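Sarcoplasmic calcium-binding protein (Branchiostoma lanceolatum, PDB 2SAS) binds calcium ions through EF-hand motifs and, like parvalbumin, seems to be more abundant in fast-contracting muscle. Local coordinates at the calcium ion site. Sequence-based numbering; all coordinates share one arbitrary frame.

The calcium ion site. Residues 70-72, 74, 76-78, 81. With CA (calcium ion), chain B.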
ATOM      1  N   ASP A  70      -7.718  -7.713 -23.413  1.00 18.29           N
ATOM      2  CA  ASP A  70      -8.420  -6.592 -24.055  1.00 19.98           C
ATOM      3  C   ASP A  70      -9.602  -7.135 -24.904  1.00 21.31           C
ATOM      4  O   ASP A  70      -9.465  -7.317 -26.128  1.00 20.72           O
ATOM      5  CB  ASP A  70      -7.478  -5.771 -24.875  1.00 19.89           C
ATOM      6  CG  ASP A  70      -8.050  -4.425 -25.293  1.00 19.96           C
ATOM      7  OD1 ASP A  70      -8.899  -3.830 -24.578  1.00 16.42           O
ATOM      8  OD2 ASP A  70      -7.515  -4.026 -26.334  1.00 19.69           O
ATOM      9  N   ILE A  71     -10.706  -7.287 -24.219  1.00 21.59           N
ATOM     10  CA  ILE A  71     -11.909  -7.809 -24.861  1.00 24.35           C
ATOM     11  C   ILE A  71     -12.482  -6.933 -25.960  1.00 24.98           C
ATOM     12  O   ILE A  71     -12.821  -7.550 -27.004  1.00 25.39           O
ATOM     13  CB  ILE A  71     -12.946  -8.258 -23.782  1.00 25.00           C
ATOM     14  CG1 ILE A  71     -12.340  -9.395 -22.895  1.00 25.62           C
ATOM     15  CG2 ILE A  71     -14.243  -8.734 -24.489  1.00 27.29           C
ATOM     16  CD1 ILE A  71     -11.769 -10.611 -23.713  1.00 23.70           C
ATOM     17  N   ASN A  72     -12.588  -5.625 -25.827  1.00 25.50           N
ATOM     18  CA  ASN A  72     -13.122  -4.722 -26.836  1.00 25.89           C
ATOM     19  C   ASN A  72     -12.083  -4.079 -27.753  1.00 27.26           C
ATOM     20  O   ASN A  72     -12.400  -2.991 -28.309  1.00 29.33           O
ATOM     21  CB  ASN A  72     -13.928  -3.533 -26.269  1.00 25.49           C
ATOM     22  CG  ASN A  72     -12.965  -2.653 -25.513  1.00 24.84           C
ATOM     23  OD1 ASN A  72     -11.942  -3.226 -25.137  1.00 29.19           O
ATOM     24  ND2 ASN A  72     -13.199  -1.410 -25.195  1.00 28.79           N
ATOM     25  N   ASP A  74      -9.428  -1.948 -27.763  1.00 25.40           N
ATOM     26  CA  ASP A  74      -8.999  -0.567 -27.672  1.00 25.41           C
ATOM     27  C   ASP A  74      -7.594  -0.394 -27.065  1.00 25.28           C
ATOM     28  O   ASP A  74      -7.386   0.676 -26.450  1.00 24.43           O
ATOM     29  CB  ASP A  74     -10.005   0.277 -26.849  1.00 24.80           C
ATOM     30  CG  ASP A  74     -10.157  -0.078 -25.403  1.00 24.49           C
ATOM     31  OD1 ASP A  74      -9.770  -1.205 -25.016  1.00 24.12           O
ATOM     32  OD2 ASP A  74     -10.659   0.708 -24.557  1.00 24.98           O
ATOM     33  N   VAL A  76      -6.181  -0.877 -24.381  1.00 25.42           N
ATOM     34  CA  VAL A  76      -6.151  -0.477 -22.960  1.00 23.73           C
ATOM     35  C   VAL A  76      -6.659  -1.713 -22.201  1.00 23.27           C
ATOM     36  O   VAL A  76      -7.681  -2.275 -22.675  1.00 22.95           O
ATOM     37  CB  VAL A  76      -7.033   0.746 -22.701  1.00 24.38           C
ATOM     38  CG1 VAL A  76      -6.921   1.241 -21.257  1.00 23.08           C
ATOM     39  CG2 VAL A  76      -6.804   1.885 -23.688  1.00 23.06           C
ATOM     40  N   VAL A  77      -5.962  -2.148 -21.161  1.00 21.34           N
ATOM     41  CA  VAL A  77      -6.503  -3.282 -20.385  1.00 19.95           C
ATOM     42  C   VAL A  77      -7.089  -2.578 -19.142  1.00 21.09           C
ATOM     43  O   VAL A  77      -6.342  -1.866 -18.434  1.00 21.84           O
ATOM     44  CB  VAL A  77      -5.517  -4.385 -20.075  1.00 18.65           C
ATOM     45  CG1 VAL A  77      -6.051  -5.397 -19.051  1.00 18.16           C
ATOM     46  CG2 VAL A  77      -5.008  -5.152 -21.296  1.00 17.68           C
ATOM     47  N   SER A  78      -8.393  -2.711 -18.906  1.00 19.30           N
ATOM     48  CA  SER A  78      -8.888  -2.016 -17.679  1.00 19.20           C
ATOM     49  C   SER A  78      -8.810  -3.019 -16.542  1.00 17.78           C
ATOM     50  O   SER A  78      -8.514  -4.210 -16.778  1.00 17.82           O
ATOM     51  CB  SER A  78     -10.341  -1.573 -17.942  1.00 19.05           C
ATOM     52  OG  SER A  78     -10.994  -2.669 -18.561  1.00 20.08           O
ATOM     53  N   GLU A  81     -11.300  -5.822 -17.140  1.00 16.61           N
ATOM     54  CA  GLU A  81     -10.826  -6.869 -18.061  1.00 17.14           C
ATOM     55  C   GLU A  81      -9.696  -7.683 -17.432  1.00 17.72           C
ATOM     56  O   GLU A  81      -9.623  -8.912 -17.653  1.00 17.90           O
ATOM     57  CB  GLU A  81     -10.402  -6.400 -19.431  1.00 17.26           C
ATOM     58  CG  GLU A  81     -11.287  -5.260 -19.997  1.00 18.22           C
ATOM     59  CD  GLU A  81     -10.737  -4.672 -21.252  1.00 18.68           C
ATOM     60  OE1 GLU A  81      -9.922  -3.759 -21.265  1.00 20.82           O
ATOM     61  OE2 GLU A  81     -11.168  -5.255 -22.250  1.00 19.02           O
TER
HETATM   62 CA    CA B 187      -9.864  -2.692 -23.333  1.00 11.24          CA
HETATM   63  O   HOH W   1     -10.956  -1.074 -22.141  1.00 17.75           O
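The backbone of this EF-hand loop leaves helix 48-69, curls round the calcium ion, turns extended at Val76 and the short strand 77-78, and enters helix 79-91, which supplies Glu81. The extended Val76 points its main-chain carbonyl at the metal, with O 2.3 Å from the ion, while the isopropyl group takes no part in coordination. Asp70, first of the loop ligands, holds CG anti to the backbone N and binds one-sidedly through OD1, with OD2 turned away, 4.0 Å from the ion. Asn72 and Asp74 share the crowded first torsion, CG between backbone N and carbonyl carbon (chi1 67° and 65°), a position that goes with both OD1 atoms facing the metal. Asp74 binds closely through OD1 at 2.2 Å from the ion, whereas the amide oxygen OD1 of Asn72 is a looser ligand, 2.8 Å from it. Asp74 also works through its second oxygen: OD2 lies 3.0 Å from the O of water 1, which would help hold a water that is itself a metal ligand. Together with Glu81 OE1 these oxygens form a near-octahedral shell. Glu81 comes from across the ion from Asp74 OD1, extended beyond CG, and its binding is lopsided: OE1 is 2.3 Å from the ion but OE2 is 3.1 Å away, a longer contact, perhaps loosely modelled, where the closing glutamate of an EF-hand commonly binds with both oxygens. Backbone N-H groups steady both carboxylate oxygens. Ile71 N donates to OE2 from above the carboxylate plane, while Ser78 N meets the anti lone pair of Glu81 OE1 at 3.0 Å, with 157° at the hydrogen.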